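Local coordinates for protein beta 1-3 glucanase (Clostridium beijerinckii NCIMB 8052, PDB 5H4E) that probably hydrolyses beta-1,3-glucans, acting as a glycoside hydrolase of family 64, at residues 32-37 against 47-52; 232-237 against 274-279; 287-292 against 298-303. All blocks are in the same frame, centred on the assembly; numbering follows the deposited sequence.

Interaction 1 of 3, residues 32-37 against 47-52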
loop_
_atom_site.group_PDB
_atom_site.type_symbol
_atom_site.label_atom_id
_atom_site.label_comp_id
_atom_site.label_asym_id
_atom_site.label_seq_id
_atom_site.Cartn_x
_atom_site.Cartn_y
_atom_site.Cartn_z
ATOM N N GLY A 32 7.352 8.740 9.688
ATOM C CA GLY A 32 8.178 8.602 8.507
ATOM C C GLY A 32 9.646 8.722 8.858
ATOM O O GLY A 32 10.027 8.511 10.006
ATOM N N LYS A 33 10.472 9.046 7.868
ATOM C CA LYS A 33 11.898 9.221 8.122
ATOM C C LYS A 33 12.392 10.599 7.708
ATOM O O LYS A 33 11.985 11.128 6.677
ATOM C CB LYS A 33 12.700 8.142 7.404
ATOM C CG LYS A 33 12.674 6.811 8.147
ATOM C CD LYS A 33 12.715 5.641 7.189
ATOM C CE LYS A 33 14.099 5.389 6.646
ATOM N NZ LYS A 33 14.081 4.172 5.776
ATOM N N ASP A 34 13.253 11.176 8.542
ATOM C CA ASP A 34 13.971 12.387 8.187
ATOM C C ASP A 34 14.837 12.092 6.976
ATOM O O ASP A 34 15.608 11.132 6.975
ATOM C CB ASP A 34 14.829 12.875 9.356
ATOM C CG ASP A 34 15.376 14.268 9.129
ATOM O OD1 ASP A 34 16.246 14.421 8.259
ATOM O OD2 ASP A 34 14.933 15.204 9.828
ATOM N N PRO A 35 14.705 12.909 5.927
ATOM C CA PRO A 35 15.455 12.703 4.686
ATOM C C PRO A 35 16.970 12.713 4.884
ATOM O O PRO A 35 17.674 12.040 4.146
ATOM C CB PRO A 35 15.019 13.885 3.817
ATOM C CG PRO A 35 13.662 14.244 4.338
ATOM C CD PRO A 35 13.765 14.038 5.820
ATOM N N ASP A 36 17.464 13.457 5.861
ATOM C CA ASP A 36 18.907 13.587 6.032
ATOM C C ASP A 36 19.488 12.588 7.037
ATOM O O ASP A 36 20.505 11.945 6.767
ATOM C CB ASP A 36 19.242 15.017 6.439
ATOM C CG ASP A 36 18.837 16.018 5.376
ATOM O OD1 ASP A 36 19.187 15.780 4.195
ATOM O OD2 ASP A 36 18.140 17.010 5.704
ATOM N N THR A 37 18.835 12.439 8.183
ATOM C CA THR A 37 19.348 11.576 9.241
ATOM C C THR A 37 18.874 10.134 9.098
ATOM O O THR A 37 19.498 9.221 9.635
ATOM C CB THR A 37 18.933 12.089 10.641
ATOM O OG1 THR A 37 17.530 11.875 10.838
ATOM C CG2 THR A 37 19.239 13.577 10.786
ATOM N N GLY A 47 4.786 20.916 11.584
ATOM C CA GLY A 47 5.573 20.379 10.489
ATOM C C GLY A 47 7.004 19.985 10.802
ATOM O O GLY A 47 7.768 19.644 9.905
ATOM N N ASN A 48 7.387 20.032 12.072
ATOM C CA ASN A 48 8.723 19.590 12.470
ATOM C C ASN A 48 8.855 18.070 12.513
ATOM O O ASN A 48 7.934 17.375 12.957
ATOM C CB ASN A 48 9.080 20.165 13.848
ATOM C CG ASN A 48 9.055 21.665 13.863
ATOM O OD1 ASN A 48 9.901 22.307 13.234
ATOM N ND2 ASN A 48 8.090 22.242 14.574
ATOM N N LEU A 49 10.002 17.550 12.077
ATOM C CA LEU A 49 10.220 16.105 12.137
ATOM C C LEU A 49 10.859 15.752 13.482
ATOM O O LEU A 49 12.069 15.839 13.632
ATOM C CB LEU A 49 11.096 15.627 10.979
ATOM C CG LEU A 49 10.553 15.924 9.582
ATOM C CD1 LEU A 49 11.391 15.224 8.520
ATOM C CD2 LEU A 49 9.081 15.533 9.469
ATOM N N ILE A 50 10.036 15.356 14.451
ATOM C CA ILE A 50 10.538 15.021 15.792
ATOM C C ILE A 50 10.993 13.570 15.854
ATOM O O ILE A 50 10.188 12.663 15.628
ATOM C CB ILE A 50 9.479 15.225 16.880
ATOM C CG1 ILE A 50 8.778 16.574 16.721
ATOM C CG2 ILE A 50 10.118 15.113 18.255
ATOM C CD1 ILE A 50 9.724 17.768 16.849
ATOM N N PRO A 51 12.277 13.338 16.168
ATOM C CA PRO A 51 12.780 11.958 16.252
ATOM C C PRO A 51 11.962 11.092 17.198
ATOM O O PRO A 51 11.615 11.544 18.288
ATOM C CB PRO A 51 14.206 12.137 16.784
ATOM C CG PRO A 51 14.588 13.520 16.339
ATOM C CD PRO A 51 13.328 14.323 16.479
ATOM N N MET A 52 11.626 9.875 16.779
ATOM C CA MET A 52 11.015 8.944 17.715
ATOM C C MET A 52 12.056 8.497 18.732
ATOM O O MET A 52 13.207 8.221 18.386
ATOM C CB MET A 52 10.439 7.720 17.005
ATOM C CG MET A 52 9.271 7.995 16.087
ATOM S SD MET A 52 8.645 6.428 15.457
ATOM C CE MET A 52 7.611 7.013 14.116
HETATM O O HOH W 1 14.367 14.973 12.544
#
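L49 reaches across to D34 and P35 with one methyl group. Its CD1 rests 3.8 Å from P35 CD, and the leucine and the proline ring cross at about a right angle. The same methyl and L49 CB also lie alongside D34 OD2, with CD1 3.8 Å from it, in plain van der Waals contact. The leucine against the proline ring is the close-packed, apolar part of the contact. L49 extends it by also touching V41 and V43 of strand 40-43 and P90 and I92 of strand 86-92, while P35 leans on K91.

The segments belong to an antiparallel meander, strands 26-33, 40-43 and 49-51. Strand 26-33 runs out at K33, D34 and P35 lie in the turn after it, and the chain comes back as strand 40-43. Strand 49-51 then pairs with that middle strand, through backbone bonds such as I50 with H42. The contact joins the turn after the first strand to the start of the third, over the intervening strand.

On the looser side the link is made by water. Water 1 donates to D34 OD2 at 2.8 Å and to L49 O at 2.7 Å, bridging a carboxylate and a main-chain carbonyl that do not bond directly. The carboxylate can do this because its CG is anti to the backbone N (chi1 -169°), which carries OD2 toward the leucine while OD1 stays with its own turn. D36 N gives D34 OD1 a bond of 2.9 Å on the anti lone pair, forming an Asx turn. T37 N adds a longer one of 3.3 Å to D34 OD1 from above the carboxylate plane, tilted 41° out of it, so two amides and a water fix the rotation of this acid at a partly exposed edge of the protein.

Interaction 2 of 3, residues 232-237 against 274-279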
loop_
_atom_site.group_PDB
_atom_site.type_symbol
_atom_site.label_atom_id
_atom_site.label_comp_id
_atom_site.label_asym_id
_atom_site.label_seq_id
_atom_site.Cartn_x
_atom_site.Cartn_y
_atom_site.Cartn_z
ATOM N N ASP A 232 2.509 -23.510 -15.165
ATOM C CA ASP A 232 2.249 -23.451 -16.610
ATOM C C ASP A 232 3.128 -22.406 -17.262
ATOM O O ASP A 232 3.727 -22.645 -18.317
ATOM C CB ASP A 232 0.778 -23.125 -16.908
ATOM C CG ASP A 232 -0.153 -24.263 -16.579
ATOM O OD1 ASP A 232 0.331 -25.402 -16.438
ATOM O OD2 ASP A 232 -1.372 -24.017 -16.479
ATOM N N VAL A 233 3.194 -21.238 -16.623
ATOM C CA VAL A 233 3.939 -20.105 -17.154
ATOM C C VAL A 233 5.440 -20.382 -17.202
ATOM O O VAL A 233 6.097 -20.123 -18.219
ATOM C CB VAL A 233 3.657 -18.815 -16.324
ATOM C CG1 VAL A 233 4.688 -17.730 -16.630
ATOM C CG2 VAL A 233 2.244 -18.318 -16.602
ATOM N N TYR A 234 5.997 -20.920 -16.121
ATOM C CA TYR A 234 7.418 -21.286 -16.155
ATOM C C TYR A 234 7.734 -22.410 -17.166
ATOM O O TYR A 234 8.794 -22.407 -17.798
ATOM C CB TYR A 234 7.892 -21.672 -14.757
ATOM C CG TYR A 234 8.475 -20.502 -14.016
ATOM C CD1 TYR A 234 7.736 -19.332 -13.823
ATOM C CD2 TYR A 234 9.773 -20.544 -13.524
ATOM C CE1 TYR A 234 8.281 -18.241 -13.134
ATOM C CE2 TYR A 234 10.321 -19.465 -12.842
ATOM C CZ TYR A 234 9.575 -18.322 -12.649
ATOM O OH TYR A 234 10.134 -17.263 -11.972
ATOM N N SER A 235 6.805 -23.344 -17.329
ATOM C CA SER A 235 6.960 -24.432 -18.295
ATOM C C SER A 235 6.923 -23.881 -19.721
ATOM O O SER A 235 7.758 -24.229 -20.569
ATOM C CB SER A 235 5.862 -25.480 -18.081
ATOM O OG SER A 235 5.918 -26.524 -19.043
ATOM N N TYR A 236 5.963 -22.996 -19.969
ATOM C CA TYR A 236 5.806 -22.360 -21.267
ATOM C C TYR A 236 7.056 -21.583 -21.676
ATOM O O TYR A 236 7.567 -21.770 -22.778
ATOM C CB TYR A 236 4.579 -21.436 -21.255
ATOM C CG TYR A 236 4.271 -20.837 -22.606
ATOM C CD1 TYR A 236 3.595 -21.581 -23.575
ATOM C CD2 TYR A 236 4.674 -19.543 -22.926
ATOM C CE1 TYR A 236 3.320 -21.043 -24.829
ATOM C CE2 TYR A 236 4.401 -18.990 -24.180
ATOM C CZ TYR A 236 3.722 -19.745 -25.122
ATOM O OH TYR A 236 3.457 -19.205 -26.362
ATOM N N TYR A 237 7.563 -20.733 -20.777
ATOM C CA TYR A 237 8.663 -19.832 -21.103
ATOM C C TYR A 237 10.031 -20.517 -21.016
ATOM O O TYR A 237 11.062 -19.880 -21.213
ATOM C CB TYR A 237 8.614 -18.575 -20.204
ATOM C CG TYR A 237 7.564 -17.570 -20.664
ATOM C CD1 TYR A 237 7.537 -17.129 -21.985
ATOM C CD2 TYR A 237 6.566 -17.115 -19.803
ATOM C CE1 TYR A 237 6.572 -16.240 -22.430
ATOM C CE2 TYR A 237 5.597 -16.212 -20.239
ATOM C CZ TYR A 237 5.608 -15.780 -21.556
ATOM O OH TYR A 237 4.662 -14.898 -22.019
ATOM N N HIS A 274 15.633 -15.089 -9.509
ATOM C CA HIS A 274 16.170 -16.332 -8.972
ATOM C C HIS A 274 15.106 -17.223 -8.355
ATOM O O HIS A 274 14.714 -17.046 -7.208
ATOM C CB HIS A 274 17.262 -16.017 -7.950
ATOM C CG HIS A 274 18.425 -15.287 -8.541
ATOM N ND1 HIS A 274 19.456 -15.933 -9.186
ATOM C CD2 HIS A 274 18.702 -13.964 -8.620
ATOM C CE1 HIS A 274 20.327 -15.042 -9.624
ATOM N NE2 HIS A 274 19.893 -13.840 -9.293
ATOM N N GLY A 275 14.631 -18.191 -9.129
ATOM C CA GLY A 275 13.661 -19.143 -8.634
ATOM C C GLY A 275 12.272 -18.984 -9.221
ATOM O O GLY A 275 12.002 -18.077 -10.023
ATOM N N LYS A 276 11.398 -19.899 -8.821
ATOM C CA LYS A 276 10.002 -19.893 -9.219
ATOM C C LYS A 276 9.150 -19.435 -8.034
ATOM O O LYS A 276 9.273 -19.984 -6.934
ATOM C CB LYS A 276 9.582 -21.279 -9.696
ATOM C CG LYS A 276 8.112 -21.406 -9.986
ATOM C CD LYS A 276 7.777 -22.727 -10.663
ATOM C CE LYS A 276 7.950 -23.897 -9.727
ATOM N NZ LYS A 276 7.625 -25.167 -10.431
ATOM N N PRO A 277 8.297 -18.416 -8.246
ATOM C CA PRO A 277 7.582 -17.803 -7.112
ATOM C C PRO A 277 6.515 -18.693 -6.471
ATOM O O PRO A 277 5.906 -19.528 -7.142
ATOM C CB PRO A 277 6.935 -16.560 -7.736
ATOM C CG PRO A 277 6.772 -16.901 -9.180
ATOM C CD PRO A 277 7.954 -17.782 -9.534
ATOM N N SER A 278 6.306 -18.514 -5.170
ATOM C CA SER A 278 5.162 -19.096 -4.496
ATOM C C SER A 278 3.937 -18.230 -4.740
ATOM O O SER A 278 4.044 -17.118 -5.278
ATOM C CB SER A 278 5.415 -19.207 -2.995
ATOM O OG SER A 278 5.610 -17.908 -2.451
ATOM N N THR A 279 2.787 -18.734 -4.321
ATOM C CA THR A 279 1.556 -17.958 -4.328
ATOM C C THR A 279 1.715 -16.706 -3.459
ATOM O O THR A 279 1.231 -15.627 -3.815
ATOM C CB THR A 279 0.361 -18.837 -3.864
ATOM O OG1 THR A 279 -0.059 -19.668 -4.957
ATOM C CG2 THR A 279 -0.832 -18.002 -3.416
#
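Y234 and K276 meet because of how each side chain is turned: the tyrosine stands at chi1 -93°, some 30° from the staggered value, and K276 has CG anti to its own backbone N (chi1 174°) before the chain bends at chi3 (69°). The ring projects from the end of helix 227-236 toward the loop 274-279, and the lysine methylenes run back along it in the opposite direction. K276 CG sits over the centre of the Y234 ring face, 4.0 Å from the centroid, in a CH-pi contact. K276 CB lies over the same ring away from its centre, 3.7 Å from Y234 CE2. The charged end plays no part in this: NZ goes on to N231 OD1, one turn back on the helix.

At its far end the tyrosine is pinned by its hydroxyl. Y234 OH donates to G275 O at 2.8 Å, in the carbonyl plane and on a lone pair, with the acceptor near the plane of the ring. P277 CD comes obliquely to the same end, 3.3 Å from Y234 OH and 3.6 Å from Y234 CZ. F260 meets the tyrosine edge-to-face, and V255 of strand 249-256 also touches it. The helix is thereby joined to the link between strand 271-273 and helix 279-284, where S278 is the N-cap.

The buried phenol hydroxyl is thus satisfied by a main-chain carbonyl, and the lysine lends its methylenes to the aromatic face while its ammonium pairs with N231 at the exposed side.

Interaction 3 of 3, residues 287-292 against 298-303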
loop_
_atom_site.group_PDB
_atom_site.type_symbol
_atom_site.label_atom_id
_atom_site.label_comp_id
_atom_site.label_asym_id
_atom_site.label_seq_id
_atom_site.Cartn_x
_atom_site.Cartn_y
_atom_site.Cartn_z
ATOM N N GLY A 287 10.114 -11.792 -1.364
ATOM C CA GLY A 287 10.861 -13.003 -1.664
ATOM C C GLY A 287 11.733 -12.836 -2.897
ATOM O O GLY A 287 12.549 -11.914 -2.959
ATOM N N ILE A 288 11.542 -13.699 -3.896
ATOM C CA ILE A 288 12.366 -13.638 -5.101
ATOM C C ILE A 288 12.085 -12.375 -5.915
ATOM O O ILE A 288 12.898 -11.969 -6.749
ATOM C CB ILE A 288 12.181 -14.899 -5.996
ATOM C CG1 ILE A 288 10.818 -14.918 -6.689
ATOM C CG2 ILE A 288 12.373 -16.160 -5.169
ATOM C CD1 ILE A 288 10.635 -16.157 -7.588
ATOM N N PHE A 289 10.951 -11.729 -5.645
ATOM C CA PHE A 289 10.619 -10.470 -6.309
ATOM C C PHE A 289 11.322 -9.278 -5.636
ATOM O O PHE A 289 11.214 -8.139 -6.105
ATOM C CB PHE A 289 9.099 -10.267 -6.330
ATOM C CG PHE A 289 8.371 -11.208 -7.262
ATOM C CD1 PHE A 289 8.778 -11.348 -8.584
ATOM C CD2 PHE A 289 7.298 -11.971 -6.810
ATOM C CE1 PHE A 289 8.114 -12.210 -9.450
ATOM C CE2 PHE A 289 6.629 -12.830 -7.658
ATOM C CZ PHE A 289 7.041 -12.958 -8.990
ATOM N N ASP A 290 12.038 -9.546 -4.543
ATOM C CA ASP A 290 12.863 -8.527 -3.878
ATOM C C ASP A 290 14.305 -8.571 -4.364
ATOM O O ASP A 290 14.804 -9.631 -4.746
ATOM C CB ASP A 290 12.860 -8.706 -2.353
ATOM C CG ASP A 290 11.574 -8.233 -1.710
ATOM O OD1 ASP A 290 10.901 -7.368 -2.313
ATOM O OD2 ASP A 290 11.251 -8.717 -0.597
ATOM N N GLY A 291 14.971 -7.420 -4.329
ATOM C CA GLY A 291 16.403 -7.354 -4.567
ATOM C C GLY A 291 16.784 -7.217 -6.026
ATOM O O GLY A 291 15.919 -7.230 -6.904
ATOM N N GLY A 292 18.084 -7.073 -6.276
ATOM C CA GLY A 292 18.613 -7.033 -7.631
ATOM C C GLY A 292 19.009 -5.637 -8.064
ATOM O O GLY A 292 18.729 -4.667 -7.359
ATOM N N ALA A 298 12.880 -3.692 -11.884
ATOM C CA ALA A 298 11.801 -3.357 -12.812
ATOM C C ALA A 298 11.193 -4.589 -13.475
ATOM O O ALA A 298 9.976 -4.655 -13.673
ATOM C CB ALA A 298 12.297 -2.411 -13.860
ATOM N N ILE A 299 12.041 -5.547 -13.840
ATOM C CA ILE A 299 11.569 -6.818 -14.395
ATOM C C ILE A 299 10.719 -7.582 -13.386
ATOM O O ILE A 299 9.646 -8.090 -13.723
ATOM C CB ILE A 299 12.736 -7.720 -14.832
ATOM C CG1 ILE A 299 13.358 -7.203 -16.128
ATOM C CG2 ILE A 299 12.267 -9.177 -14.975
ATOM C CD1 ILE A 299 14.743 -7.753 -16.388
ATOM N N LYS A 300 11.191 -7.660 -12.141
ATOM C CA LYS A 300 10.437 -8.344 -11.085
ATOM C C LYS A 300 9.073 -7.682 -10.852
ATOM O O LYS A 300 8.076 -8.365 -10.610
ATOM C CB LYS A 300 11.251 -8.377 -9.783
ATOM C CG LYS A 300 12.447 -9.323 -9.854
ATOM C CD LYS A 300 13.350 -9.233 -8.628
ATOM C CE LYS A 300 14.641 -9.994 -8.883
ATOM N NZ LYS A 300 15.453 -10.184 -7.639
ATOM N N ALA A 301 9.034 -6.354 -10.948
ATOM C CA ALA A 301 7.787 -5.611 -10.761
ATOM C C ALA A 301 6.780 -5.972 -11.857
ATOM O O ALA A 301 5.597 -6.217 -11.596
ATOM C CB ALA A 301 8.060 -4.111 -10.756
ATOM N N GLN A 302 7.263 -6.000 -13.091
ATOM C CA GLN A 302 6.398 -6.310 -14.219
ATOM C C GLN A 302 5.887 -7.741 -14.143
ATOM O O GLN A 302 4.712 -7.996 -14.397
ATOM C CB GLN A 302 7.144 -6.084 -15.519
ATOM C CG GLN A 302 7.476 -4.641 -15.757
ATOM C CD GLN A 302 6.383 -3.927 -16.518
ATOM O OE1 GLN A 302 5.386 -4.542 -16.911
ATOM N NE2 GLN A 302 6.572 -2.630 -16.760
ATOM N N VAL A 303 6.767 -8.672 -13.796
ATOM C CA VAL A 303 6.390 -10.084 -13.754
ATOM C C VAL A 303 5.402 -10.329 -12.611
ATOM O O VAL A 303 4.375 -10.991 -12.782
ATOM C CB VAL A 303 7.644 -10.985 -13.620
ATOM C CG1 VAL A 303 7.259 -12.412 -13.296
ATOM C CG2 VAL A 303 8.476 -10.924 -14.928
HETATM O O HOH W 2 15.215 -13.039 -7.563
#
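The loop joining helix 279-284 to helix 294-309 folds back onto the second of these helices, and K300 fastens the two together, reaching from the helix into a cluster of the loop's own carbonyls. Its CG is anti to the carbonyl carbon (chi1 -71°) and the chain is extended beyond it, so NZ arrives where the backbone curls from I288 to G291. K300 NZ donates to D290 O at 3.0 Å and to G291 O at 3.1 Å. Neither bond lies on a lone pair: the ammonium stands above both carbonyl planes, 52° out for D290 and 73° out for G291. A weak third bond runs from K300 NZ to I288 O at 3.2 Å. Water 2 reinforces that side, accepting from K300 NZ at 2.9 Å and donating to I288 O at 2.7 Å. The stem of the lysine passes close to the loop, with K300 CD 3.3 Å from I288 O.

Beside this polar group lies an apolar one. F289 crosses K300 obliquely, its CD1 4.0 Å from K300 CB, and presents a ring edge to V303, whose CG1 is 3.9 Å from F289 CE1. K300 and V303 stand almost one turn apart on the same helix face, and both, like I288, also touch I273 of strand 271-273.

Several carbonyl dipoles around one buried side chain would be expected to favour the charged ammonium. I288 O comes from a short 3-10 turn closed by the D290 N to G287 O bond, D290 O and G291 O from the extended residues after it, where G291 and G292 have positive phi. The carbonyls of I288, D290 and G291, with F289 passed over, converge on the ammonium like a niche that holds the loop between two helices to the second one.

Overall arrangement
Interaction 1 comes first along the chain and stands apart, its centre about 41 Å from that of interaction 2 and 29 Å from that of interaction 3. It lies where the meander of the large antiparallel sheet meets strand 86-92 of the mixed sheet. Interactions 2 and 3 follow in series, centres about 13 Å apart, around strand 271-273, with helix 227-236 before it and helices 279-284 and 294-309 after it. They touch through I288, whose CD1 lies 3.3 Å from P277 N, so the loops on both sides of helix 279-284 pack together. Interactions 1 and 2 lie on opposite sides of the chain's centre, consistent with the beta-rich and mixed alpha/beta parts flanking the substrate groove in GH64 relatives.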